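Local structure of cerato-platanin-like protein (3SUM) at residues H49-E55 with V75-V81; S62-Y68 with L114-V120; Q12-I18 with P38-V44. The protein is of unknown function but belongs to the cerato-platanins, a fungal family, and folds as a double-psi beta-barrel. One frame throughout, in Å; residues are numbered along the deposited sequence.

Contacts 1 and 2 belong to one sheet and run into each other. Strand 71-79, which pairs with 50-52 in contact 1, is on its other side the antiparallel neighbour of strand 63-68 in contact 2, with V75 N 2.8 Å from W64 O and V77 N 2.9 Å from S62 O, probably both hydrogen bonds; the centres of contacts 1 and 2 lie about 12 Å apart. Contact 3 joins two loops outside the sheet, its centre about 14 Å from that of contact 1. F50 connects these two: its CZ packs 3.6 Å from V44 CG1. Contacts 2 and 3 are on opposite sides of the chain's centre, about 23 Å between centres, and do not touch.

Contact 1 (H49-E55 with V75-V81); sequences HFVAAPE and VTVVDRV
V78 lays its CG1 methyl over one face of the F50 ring, 3.6 Å from the centroid and 17° off the normal, a clear CH-pi contact. The two side chains cross at about a right angle, while T76 runs alongside the ring with its CB 3.7 Å from F50 CD1. On the other face of the strand pair V51 meets valines: with CG1 anti to the carbonyl carbon (chi1 -69°), its CG2 falls between backbone N and carbonyl carbon and touches V75 CG2 at 3.7 Å and V77 CG2 at 3.9 Å.

The backbones beneath are parallel. V51 N donates to T76 O, and V51 O takes V78 N at 2.8 Å in a nearly straight bond. There the register slips by one, so that A52 pairs with D79: a beta bulge. Past it, A53 N reaches D79 O from above the carbonyl plane.

R80 bends at chi2 (51°), which turns its guanidinium back to A53 O, 3.1 Å from NH1; E55 CA covers one face of the group. T58 O takes R80 NH2. The D79 carboxylate is anchored by K10 and by K22 N, and T76 OG1 by N46.

Strand 50-52 thus lies between 71-79 and the antiparallel 86-89, whose F87 touches V51 and A53; L93 of helix 91-97 packs on V51 and V75, and W64 of strand 63-68 on V75 and V77.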
# COMPACT_ATOMS: atom_id res chain seq x y z
N HIS A 49 5.27 -0.77 1.92
CA HIS A 49 3.97 -1.43 1.97
C HIS A 49 2.99 -0.51 1.28
O HIS A 49 2.16 0.07 1.93
CB HIS A 49 3.61 -1.62 3.46
CG HIS A 49 4.18 -2.90 3.95
ND1 HIS A 49 3.60 -3.66 4.95
CD2 HIS A 49 5.22 -3.63 3.47
CE1 HIS A 49 4.28 -4.79 5.09
NE2 HIS A 49 5.28 -4.80 4.22
N PHE A 50 3.19 -0.40 -0.03
CA PHE A 50 2.53 0.60 -0.84
C PHE A 50 1.72 -0.06 -1.93
O PHE A 50 2.10 -1.05 -2.46
CB PHE A 50 3.59 1.47 -1.53
CG PHE A 50 4.23 2.48 -0.63
CD1 PHE A 50 3.71 2.76 0.62
CD2 PHE A 50 5.38 3.15 -1.05
CE1 PHE A 50 4.32 3.74 1.45
CE2 PHE A 50 6.00 4.12 -0.25
CZ PHE A 50 5.44 4.43 0.99
N VAL A 51 0.59 0.59 -2.30
CA VAL A 51 -0.22 0.04 -3.31
C VAL A 51 -0.74 1.16 -4.20
O VAL A 51 -0.82 2.31 -3.80
CB VAL A 51 -1.51 -0.69 -2.76
CG1 VAL A 51 -1.15 -2.01 -1.98
CG2 VAL A 51 -2.31 0.25 -1.85
N ALA A 52 -1.01 0.79 -5.44
CA ALA A 52 -1.89 1.63 -6.28
C ALA A 52 -3.27 1.13 -6.05
O ALA A 52 -3.48 -0.04 -5.88
CB ALA A 52 -1.51 1.44 -7.77
N ALA A 53 -4.26 2.01 -6.13
CA ALA A 53 -5.62 1.58 -5.92
C ALA A 53 -6.49 2.60 -6.61
O ALA A 53 -6.01 3.69 -7.02
CB ALA A 53 -5.92 1.52 -4.41
N PRO A 54 -7.77 2.25 -6.80
CA PRO A 54 -8.55 3.11 -7.66
C PRO A 54 -8.93 4.37 -6.94
O PRO A 54 -9.26 4.33 -5.76
CB PRO A 54 -9.85 2.30 -7.90
CG PRO A 54 -9.58 0.97 -7.46
CD PRO A 54 -8.44 0.98 -6.49
N GLU A 55 -9.05 5.44 -7.70
CA GLU A 55 -9.57 6.67 -7.20
C GLU A 55 -11.07 6.40 -6.79
O GLU A 55 -11.70 5.55 -7.33
CB GLU A 55 -9.55 7.71 -8.35
CG GLU A 55 -10.09 9.10 -8.04
CD GLU A 55 -9.99 10.07 -9.28
OE1 GLU A 55 -10.82 11.01 -9.41
OE2 GLU A 55 -9.10 9.86 -10.12
N VAL A 75 -1.36 -1.09 4.28
CA VAL A 75 -0.74 -0.54 3.10
C VAL A 75 -1.15 0.91 2.87
O VAL A 75 -2.23 1.27 3.23
CB VAL A 75 -1.07 -1.40 1.85
CG1 VAL A 75 -0.67 -2.88 2.06
CG2 VAL A 75 -2.57 -1.40 1.50
N THR A 76 -0.25 1.73 2.26
CA THR A 76 -0.57 3.07 1.98
C THR A 76 -0.89 3.13 0.51
O THR A 76 -0.16 2.61 -0.32
CB THR A 76 0.64 3.94 2.29
OG1 THR A 76 0.96 3.71 3.67
CG2 THR A 76 0.29 5.46 2.15
N VAL A 77 -1.98 3.84 0.17
CA VAL A 77 -2.25 4.06 -1.21
C VAL A 77 -1.36 5.20 -1.73
O VAL A 77 -1.44 6.31 -1.23
CB VAL A 77 -3.78 4.44 -1.38
CG1 VAL A 77 -4.09 4.86 -2.89
CG2 VAL A 77 -4.70 3.22 -0.99
N VAL A 78 -0.55 4.93 -2.76
CA VAL A 78 0.43 5.88 -3.23
C VAL A 78 0.29 6.14 -4.73
O VAL A 78 0.99 6.99 -5.28
CB VAL A 78 1.87 5.40 -2.96
CG1 VAL A 78 2.13 5.15 -1.39
CG2 VAL A 78 2.25 4.14 -3.86
N ASP A 79 -0.64 5.44 -5.37
CA ASP A 79 -0.77 5.64 -6.83
C ASP A 79 -2.16 5.14 -7.24
O ASP A 79 -2.93 4.68 -6.37
CB ASP A 79 0.35 4.78 -7.46
CG ASP A 79 0.60 5.10 -8.94
OD1 ASP A 79 0.02 6.07 -9.50
OD2 ASP A 79 1.37 4.32 -9.51
N ARG A 80 -2.50 5.18 -8.51
CA ARG A 80 -3.85 4.84 -8.92
C ARG A 80 -3.74 3.71 -9.92
O ARG A 80 -2.77 3.66 -10.66
CB ARG A 80 -4.59 6.04 -9.64
CG ARG A 80 -5.63 6.80 -8.72
CD ARG A 80 -4.90 7.16 -7.38
NE ARG A 80 -5.73 8.04 -6.56
CZ ARG A 80 -6.52 7.58 -5.61
NH1 ARG A 80 -6.57 6.29 -5.39
NH2 ARG A 80 -7.23 8.42 -4.88
N VAL A 81 -4.69 2.78 -9.90
CA VAL A 81 -4.93 1.92 -11.06
C VAL A 81 -6.38 2.24 -11.38
O VAL A 81 -7.11 2.71 -10.50
CB VAL A 81 -4.78 0.45 -10.73
CG1 VAL A 81 -3.31 0.13 -10.62
CG2 VAL A 81 -5.51 0.09 -9.42
O HOH W 1 -9.00 5.29 -10.49

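Contact 2 (S62-Y68 with L114-V120); sequences SCWKLRY and LFSAYQV
K65 and Y118 run side by side off the same face of this antiparallel pair, and K65 NZ gives Y118 OH a weak hydrogen bond of 3.1 Å. Y118 CG sits between its backbone N and carbonyl carbon (chi1 54°), from where the ring runs alongside the lysine. Both polar ends have a stronger partner in the C-terminal P136: its OXT forms a salt bridge with the lysine, its O a hydrogen bond with the tyrosine. Their backbones bond reciprocally, K65 N to Y118 O at 2.8 Å and Y118 N to K65 O, longer at 3.2 Å. K65 O also accepts from a water that bridges to S116 OG.

Toward the other end, V120 N donates to C63 O in a nearly linear bond (172°). A second water closes this end of the pair, accepting from C63 N and Q119 NE2 and donating to V120 O. C63 SG, in a disulfide with C125, also packs against V120 CG2.

Strand 116-120 is one of the two edge strands of the double-psi barrel sheet as counted within this chain, and it begins with a classic bulge: F115 and S116 both face R67. R67 N donates to S116 O, while F115 N reaches R67 O at 2.7 Å with a bent N-H angle of 133°.

On the remaining face Q119 CB sits over the five-membered ring of W64, and backbone atoms of Y118 and Q119 cover the ring nearby. The indole NE1 donates in the ring plane to S62 OG, 2.9 Å away, and that hydroxyl also bonds E59 O. With a leucine at W64, S62 OG would probably lose its indole donor and Q119 CB the flat surface it rests on. Further along, L66 CD2 meets A117 CB at 3.6 Å.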
# COMPACT_ATOMS: atom_id res chain seq x y z
N SER A 62 -4.26 7.06 1.78
CA SER A 62 -5.03 6.38 2.84
C SER A 62 -4.35 5.08 3.22
O SER A 62 -3.53 4.54 2.47
CB SER A 62 -6.48 6.07 2.46
OG SER A 62 -6.53 5.42 1.19
N CYS A 63 -4.79 4.55 4.33
CA CYS A 63 -4.14 3.33 4.90
C CYS A 63 -5.16 2.27 4.88
O CYS A 63 -6.28 2.49 5.37
CB CYS A 63 -3.78 3.66 6.31
SG CYS A 63 -2.86 2.28 7.06
N TRP A 64 -4.82 1.08 4.37
CA TRP A 64 -5.80 0.01 4.21
C TRP A 64 -5.27 -1.27 4.82
O TRP A 64 -4.11 -1.58 4.67
CB TRP A 64 -6.10 -0.27 2.74
CG TRP A 64 -6.98 0.80 2.21
CD1 TRP A 64 -6.65 2.07 2.04
CD2 TRP A 64 -8.35 0.66 1.82
NE1 TRP A 64 -7.72 2.77 1.58
CE2 TRP A 64 -8.79 1.93 1.46
CE3 TRP A 64 -9.24 -0.43 1.72
CZ2 TRP A 64 -10.10 2.19 0.98
CZ3 TRP A 64 -10.58 -0.18 1.26
CH2 TRP A 64 -10.98 1.13 0.88
N LYS A 65 -6.13 -1.97 5.53
CA LYS A 65 -5.73 -3.25 6.03
C LYS A 65 -6.18 -4.31 5.03
O LYS A 65 -7.37 -4.38 4.69
CB LYS A 65 -6.43 -3.52 7.37
CG LYS A 65 -5.83 -4.83 7.92
CD LYS A 65 -6.40 -5.15 9.30
CE LYS A 65 -7.52 -6.16 9.22
NZ LYS A 65 -7.79 -6.70 10.61
N LEU A 66 -5.27 -5.17 4.58
CA LEU A 66 -5.62 -6.17 3.59
C LEU A 66 -5.51 -7.52 4.29
O LEU A 66 -4.60 -7.70 5.13
CB LEU A 66 -4.61 -6.18 2.43
CG LEU A 66 -4.28 -4.85 1.74
CD1 LEU A 66 -3.37 -5.03 0.53
CD2 LEU A 66 -5.66 -4.16 1.37
N ARG A 67 -6.41 -8.45 3.98
CA ARG A 67 -6.24 -9.82 4.50
C ARG A 67 -6.21 -10.81 3.35
O ARG A 67 -6.98 -10.70 2.38
CB ARG A 67 -7.42 -10.24 5.41
CG ARG A 67 -7.54 -9.50 6.75
CD ARG A 67 -8.74 -10.14 7.57
NE ARG A 67 -8.77 -9.77 9.00
CZ ARG A 67 -8.03 -10.33 9.97
NH1 ARG A 67 -7.13 -11.27 9.69
NH2 ARG A 67 -8.18 -9.95 11.24
N TYR A 68 -5.29 -11.76 3.45
CA TYR A 68 -5.30 -12.93 2.59
C TYR A 68 -5.14 -14.13 3.51
O TYR A 68 -4.14 -14.20 4.28
CB TYR A 68 -4.11 -12.88 1.64
CG TYR A 68 -4.06 -14.06 0.73
CD1 TYR A 68 -4.79 -14.05 -0.49
CD2 TYR A 68 -3.21 -15.14 1.02
CE1 TYR A 68 -4.73 -15.12 -1.36
CE2 TYR A 68 -3.12 -16.21 0.15
CZ TYR A 68 -3.84 -16.20 -1.05
OH TYR A 68 -3.76 -17.30 -1.91
N LEU A 114 -8.23 -11.07 -2.36
CA LEU A 114 -8.13 -10.79 -0.94
C LEU A 114 -9.31 -11.26 -0.22
O LEU A 114 -10.38 -11.25 -0.78
CB LEU A 114 -7.96 -9.31 -0.68
CG LEU A 114 -6.68 -8.77 -1.27
CD1 LEU A 114 -6.64 -7.23 -0.93
CD2 LEU A 114 -5.42 -9.48 -0.70
N PHE A 115 -9.14 -11.68 1.04
CA PHE A 115 -10.31 -11.92 1.89
C PHE A 115 -11.08 -10.63 2.14
O PHE A 115 -12.32 -10.62 2.08
CB PHE A 115 -9.91 -12.50 3.26
CG PHE A 115 -11.09 -12.71 4.13
CD1 PHE A 115 -11.43 -11.77 5.07
CD2 PHE A 115 -11.94 -13.78 3.89
CE1 PHE A 115 -12.53 -11.88 5.84
CE2 PHE A 115 -13.08 -13.94 4.70
CZ PHE A 115 -13.39 -12.97 5.64
N SER A 116 -10.36 -9.52 2.40
CA SER A 116 -11.06 -8.28 2.72
C SER A 116 -10.04 -7.18 2.57
O SER A 116 -8.83 -7.46 2.60
CB SER A 116 -11.55 -8.28 4.17
OG SER A 116 -10.41 -8.44 5.04
N ALA A 117 -10.53 -5.95 2.45
CA ALA A 117 -9.69 -4.76 2.47
C ALA A 117 -10.59 -3.69 2.99
O ALA A 117 -11.72 -3.53 2.49
CB ALA A 117 -9.23 -4.35 1.04
N TYR A 118 -10.11 -2.93 3.97
CA TYR A 118 -10.86 -1.76 4.42
C TYR A 118 -9.90 -0.74 4.97
O TYR A 118 -8.78 -1.09 5.42
CB TYR A 118 -11.89 -2.15 5.49
CG TYR A 118 -11.41 -2.90 6.70
CD1 TYR A 118 -11.47 -4.29 6.76
CD2 TYR A 118 -10.93 -2.22 7.81
CE1 TYR A 118 -11.04 -5.00 7.90
CE2 TYR A 118 -10.55 -2.91 8.98
CZ TYR A 118 -10.60 -4.27 9.00
OH TYR A 118 -10.22 -4.88 10.15
N GLN A 119 -10.33 0.52 4.94
CA GLN A 119 -9.45 1.57 5.34
C GLN A 119 -9.45 1.59 6.83
O GLN A 119 -10.46 1.24 7.49
CB GLN A 119 -9.97 2.88 4.85
CG GLN A 119 -9.11 4.07 5.17
CD GLN A 119 -9.70 5.33 4.55
OE1 GLN A 119 -10.73 5.27 3.91
NE2 GLN A 119 -9.04 6.42 4.68
N VAL A 120 -8.28 1.96 7.35
CA VAL A 120 -8.04 2.07 8.77
C VAL A 120 -7.38 3.40 9.02
O VAL A 120 -6.93 4.10 8.09
CB VAL A 120 -7.15 0.93 9.29
CG1 VAL A 120 -7.83 -0.46 9.10
CG2 VAL A 120 -5.76 0.93 8.54
O HOH W 2 -9.81 5.87 1.09
O HOH W 3 -6.52 5.92 6.08
O HOH W 4 -8.96 -6.30 5.90

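Contact 3 (Q12-I18 with P38-V44); sequences QNDTLSI and PTKLGEV
K40 runs out nearly straight and kinks at its last bond (chi4 -77°), which swings NZ back onto T15 O at 2.9 Å. I18 has CG1 tucked between its backbone N and carbonyl carbon (chi1 58°), and the chain runs on extended (chi2 163°), carrying CD1 to 3.3 Å from P38 O; the same chi1 leaves CG2 anti to the carbonyl carbon of I18, 3.6 Å from K40 C.

Two turns meet here at the outside of the barrel: a type I beta turn from N13 to L16, which carries an Asx turn, and the 3-10 segment 41-43. N13 OD1 accepts from T15 N and T15 OG1, both approaching from one face of its amide, and this pins the turn. Carbonyls of the turn take N-H groups of the other loop: D14 O receives G42 N at 3.0 Å, and L16 O is met almost head-on by L41 N at 2.8 Å. I18 N answers with a bond to T39 O from above the carbonyl plane. D14 CB lies only 3.6 Å from G42 CA, where a CB on residue 42 would collide with it.

Inward, I18 CG2 packs on V44 CG2, and L27 of helix 24-28 touches both residues; L41 and V44 rest on F50. The loop 38-44 is braced by its own glutamate: E43 OE1 takes T39 N nearly on the line of its C-O bond, and K40 N, 2.9 Å away, from above the carboxylate plane.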
# COMPACT_ATOMS: atom_id res chain seq x y z
N GLN A 12 7.98 -0.81 -4.78
CA GLN A 12 9.06 -0.94 -3.80
C GLN A 12 10.35 -0.42 -4.39
O GLN A 12 11.48 -0.79 -3.93
CB GLN A 12 9.22 -2.37 -3.27
CG GLN A 12 9.52 -3.41 -4.28
CD GLN A 12 9.63 -4.74 -3.64
OE1 GLN A 12 8.81 -5.08 -2.78
NE2 GLN A 12 10.70 -5.50 -3.98
N ASN A 13 10.19 0.44 -5.37
CA ASN A 13 11.35 1.10 -5.97
C ASN A 13 11.62 2.39 -5.26
O ASN A 13 11.05 3.42 -5.61
CB ASN A 13 11.13 1.32 -7.46
CG ASN A 13 12.40 1.82 -8.17
OD1 ASN A 13 13.34 2.34 -7.53
ND2 ASN A 13 12.44 1.66 -9.50
N ASP A 14 12.54 2.33 -4.28
CA ASP A 14 12.83 3.42 -3.39
C ASP A 14 13.33 4.60 -4.18
O ASP A 14 13.17 5.75 -3.72
CB ASP A 14 13.84 3.03 -2.33
CG ASP A 14 15.06 2.38 -2.91
OD1 ASP A 14 16.09 3.06 -2.98
OD2 ASP A 14 14.97 1.21 -3.34
N THR A 15 13.84 4.36 -5.38
CA THR A 15 14.56 5.43 -6.10
C THR A 15 13.68 6.30 -6.92
O THR A 15 14.12 7.38 -7.41
CB THR A 15 15.65 4.89 -7.02
OG1 THR A 15 15.06 4.25 -8.19
CG2 THR A 15 16.48 3.88 -6.23
N LEU A 16 12.42 5.89 -7.08
CA LEU A 16 11.55 6.66 -7.93
C LEU A 16 11.11 7.97 -7.35
O LEU A 16 10.59 8.05 -6.22
CB LEU A 16 10.29 5.86 -8.29
CG LEU A 16 10.54 4.64 -9.18
CD1 LEU A 16 9.28 3.87 -9.43
CD2 LEU A 16 11.17 5.02 -10.57
N SER A 17 11.15 8.99 -8.19
CA SER A 17 10.60 10.26 -7.78
C SER A 17 9.13 10.09 -7.41
O SER A 17 8.38 9.35 -8.09
CB SER A 17 10.74 11.28 -8.95
OG SER A 17 9.93 12.41 -8.62
N ILE A 18 8.69 10.79 -6.37
CA ILE A 18 7.27 10.72 -6.01
C ILE A 18 6.38 11.29 -7.15
O ILE A 18 5.21 10.99 -7.20
CB ILE A 18 6.96 11.44 -4.65
CG1 ILE A 18 7.37 12.93 -4.68
CG2 ILE A 18 7.58 10.68 -3.44
CD1 ILE A 18 6.67 13.71 -3.52
N PRO A 38 9.22 14.31 1.02
CA PRO A 38 10.01 13.30 0.40
C PRO A 38 10.23 13.68 -1.07
O PRO A 38 9.37 14.34 -1.69
CB PRO A 38 9.13 12.05 0.47
CG PRO A 38 7.92 12.39 1.20
CD PRO A 38 8.11 13.77 1.81
N THR A 39 11.35 13.30 -1.65
CA THR A 39 11.47 13.47 -3.11
C THR A 39 11.33 12.11 -3.80
O THR A 39 11.06 12.03 -5.00
CB THR A 39 12.83 14.07 -3.52
OG1 THR A 39 13.89 13.22 -3.01
CG2 THR A 39 12.98 15.55 -2.97
N LYS A 40 11.54 11.04 -3.03
CA LYS A 40 11.53 9.69 -3.60
C LYS A 40 10.60 8.79 -2.82
O LYS A 40 10.34 9.03 -1.61
CB LYS A 40 12.96 9.14 -3.51
CG LYS A 40 13.80 9.78 -4.64
CD LYS A 40 15.24 9.64 -4.30
CE LYS A 40 16.02 10.34 -5.42
NZ LYS A 40 16.00 9.40 -6.59
N LEU A 41 10.15 7.72 -3.48
CA LEU A 41 9.17 6.83 -2.87
C LEU A 41 9.74 6.22 -1.61
O LEU A 41 9.01 5.97 -0.67
CB LEU A 41 8.80 5.68 -3.85
CG LEU A 41 7.63 4.84 -3.36
CD1 LEU A 41 6.36 5.66 -3.52
CD2 LEU A 41 7.64 3.57 -4.29
N GLY A 42 11.04 5.96 -1.62
CA GLY A 42 11.71 5.29 -0.48
C GLY A 42 11.64 6.08 0.82
O GLY A 42 11.86 5.53 1.89
N GLU A 43 11.39 7.37 0.73
CA GLU A 43 11.36 8.22 1.91
C GLU A 43 9.99 8.35 2.52
O GLU A 43 9.82 8.97 3.56
CB GLU A 43 11.88 9.62 1.60
CG GLU A 43 13.28 9.61 0.99
CD GLU A 43 13.61 10.96 0.35
OE1 GLU A 43 12.78 11.52 -0.40
OE2 GLU A 43 14.70 11.44 0.60
N VAL A 44 8.98 7.84 1.82
CA VAL A 44 7.63 8.06 2.29
C VAL A 44 7.33 7.09 3.43
O VAL A 44 7.72 5.91 3.38
CB VAL A 44 6.64 7.81 1.10
CG1 VAL A 44 5.20 7.94 1.58
CG2 VAL A 44 6.91 8.78 -0.04
O HOH W 5 11.07 13.86 -6.61